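Local coordinates for transcriptional activator of comK gene (Bacillus halodurans, PDB 2HQB), which probably activates expression of the competence gene comK, as a membrane-attached lipoprotein of the BMP family related to periplasmic substrate-binding proteins, at residues A[222-227]-A[263-268]. Residues are numbered along the deposited sequence; the frame is centred on the assembly and turned at random.
Sequences ILTSTV and GEFSSV
At the antiparallel edge of the mixed sheet, where strand 260-262 gives way to a loop, Gly263 and Ser266 bond to strand 222-228 through their backbone nitrogens. Gly263 N donates to Ser225 O (2.6 Å), and CG2 of Val227 and of Thr224 pack against the same glycine nitrogen. Further along, Leu223 O is gripped from opposite faces of its carbonyl plane, by Ser266 N (2.9 Å) and by Thr224 OG1 (2.6 Å); Phe265 CA adds a CA-H...O contact. Thr224 places OG1 anti to its carbonyl carbon (chi1 -81°), and this hydroxyl also approaches the Phe265 ring obliquely, nearest CD2. A valine in place of Thr224 would probably cost Leu223 O the hydroxyl donor on one face of its carbonyl plane, leaving the bond from Ser266 N on the other. Ser225 OG turns to Asp213 O, while Asp213 OD1 accepts from Glu264 N, so one aspartate touches both segments. Past the last cross-bond, Ser266 OG accepts from Val268 N, an ST turn that leads toward helix 271-286. A parallel sheet finished by one antiparallel edge strand is consistent with a lobe of the type I periplasmic-binding-protein fold.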
loop_
_atom_site.group_PDB
_atom_site.type_symbol
_atom_site.label_atom_id
_atom_site.label_comp_id
_atom_site.label_asym_id
_atom_site.label_seq_id
_atom_site.Cartn_x
_atom_site.Cartn_y
_atom_site.Cartn_z
ATOM N N ILE A 222 -15.320 8.713 4.179
ATOM C CA ILE A 222 -13.937 8.324 4.363
ATOM C C ILE A 222 -13.350 9.144 5.496
ATOM O O ILE A 222 -12.877 10.252 5.283
ATOM C CB ILE A 222 -13.162 8.547 3.051
ATOM C CG1 ILE A 222 -13.854 7.757 1.930
ATOM C CG2 ILE A 222 -11.747 8.067 3.174
ATOM C CD1 ILE A 222 -13.883 6.243 2.133
ATOM N N LEU A 223 -13.425 8.589 6.702
ATOM C CA LEU A 223 -12.908 9.201 7.919
ATOM C C LEU A 223 -11.465 9.560 7.678
ATOM O O LEU A 223 -11.013 10.667 7.986
ATOM C CB LEU A 223 -12.984 8.192 9.060
ATOM C CG LEU A 223 -14.368 7.546 9.172
ATOM C CD1 LEU A 223 -14.373 6.479 10.255
ATOM C CD2 LEU A 223 -15.396 8.635 9.463
ATOM N N THR A 224 -10.749 8.585 7.129
ATOM C CA THR A 224 -9.337 8.721 6.780
ATOM C C THR A 224 -8.911 7.539 5.918
ATOM O O THR A 224 -9.688 6.613 5.682
ATOM C CB THR A 224 -8.470 8.834 8.060
ATOM O OG1 THR A 224 -8.540 10.185 8.503
ATOM C CG2 THR A 224 -6.995 8.486 7.828
ATOM N N SER A 225 -7.672 7.578 5.451
ATOM C CA SER A 225 -7.149 6.531 4.612
ATOM C C SER A 225 -5.742 6.149 5.052
ATOM O O SER A 225 -4.955 7.016 5.439
ATOM C CB SER A 225 -7.151 7.036 3.167
ATOM O OG SER A 225 -8.046 8.133 3.048
ATOM N N THR A 226 -5.443 4.850 5.023
ATOM C CA THR A 226 -4.108 4.361 5.354
ATOM C C THR A 226 -3.327 4.384 4.014
ATOM O O THR A 226 -3.329 3.443 3.249
ATOM C CB THR A 226 -4.157 2.915 6.028
ATOM O OG1 THR A 226 -4.804 1.955 5.180
ATOM C CG2 THR A 226 -4.934 2.979 7.335
ATOM N N VAL A 227 -2.657 5.493 3.745
ATOM C CA VAL A 227 -1.944 5.693 2.492
ATOM C C VAL A 227 -0.502 5.181 2.361
ATOM O O VAL A 227 0.313 5.356 3.263
ATOM C CB VAL A 227 -1.946 7.191 2.169
ATOM C CG1 VAL A 227 -1.436 7.441 0.767
ATOM C CG2 VAL A 227 -3.338 7.735 2.357
ATOM N N GLY A 263 -4.663 9.641 5.456
ATOM C CA GLY A 263 -5.298 10.537 4.513
ATOM C C GLY A 263 -5.996 11.711 5.168
ATOM O O GLY A 263 -6.225 11.704 6.384
ATOM N N GLU A 264 -6.359 12.710 4.366
ATOM C CA GLU A 264 -7.004 13.874 4.922
ATOM C C GLU A 264 -8.210 13.420 5.688
ATOM O O GLU A 264 -9.057 12.699 5.157
ATOM C CB GLU A 264 -7.394 14.876 3.833
ATOM C CG GLU A 264 -8.637 14.555 3.036
ATOM C CD GLU A 264 -9.039 15.713 2.124
ATOM O OE1 GLU A 264 -8.203 16.145 1.293
ATOM O OE2 GLU A 264 -10.192 16.190 2.237
ATOM N N PHE A 265 -8.270 13.829 6.950
ATOM C CA PHE A 265 -9.382 13.446 7.805
ATOM C C PHE A 265 -10.653 14.027 7.276
ATOM O O PHE A 265 -10.635 14.998 6.532
ATOM C CB PHE A 265 -9.174 13.935 9.233
ATOM C CG PHE A 265 -8.036 13.263 9.943
ATOM C CD1 PHE A 265 -6.754 13.752 9.843
ATOM C CD2 PHE A 265 -8.251 12.118 10.697
ATOM C CE1 PHE A 265 -5.697 13.100 10.489
ATOM C CE2 PHE A 265 -7.204 11.465 11.341
ATOM C CZ PHE A 265 -5.937 11.951 11.241
ATOM N N SER A 266 -11.759 13.405 7.645
ATOM C CA SER A 266 -13.057 13.889 7.249
ATOM C C SER A 266 -13.423 15.072 8.149
ATOM O O SER A 266 -12.947 15.182 9.291
ATOM C CB SER A 266 -14.094 12.807 7.433
ATOM O OG SER A 266 -15.377 13.310 7.144
ATOM N N SER A 267 -14.259 15.962 7.612
ATOM C CA SER A 267 -14.759 17.139 8.324
ATOM C C SER A 267 -15.406 16.594 9.597
ATOM O O SER A 267 -15.342 17.190 10.674
ATOM C CB SER A 267 -15.825 17.805 7.462
ATOM O OG SER A 267 -16.789 16.835 7.034
ATOM N N VAL A 268 -16.032 15.435 9.423
ATOM C CA VAL A 268 -16.730 14.710 10.463
ATOM C C VAL A 268 -15.887 14.439 11.707
ATOM O O VAL A 268 -16.365 14.547 12.834
ATOM C CB VAL A 268 -17.227 13.376 9.897
ATOM C CG1 VAL A 268 -17.873 12.571 10.964
ATOM C CG2 VAL A 268 -18.196 13.623 8.759
#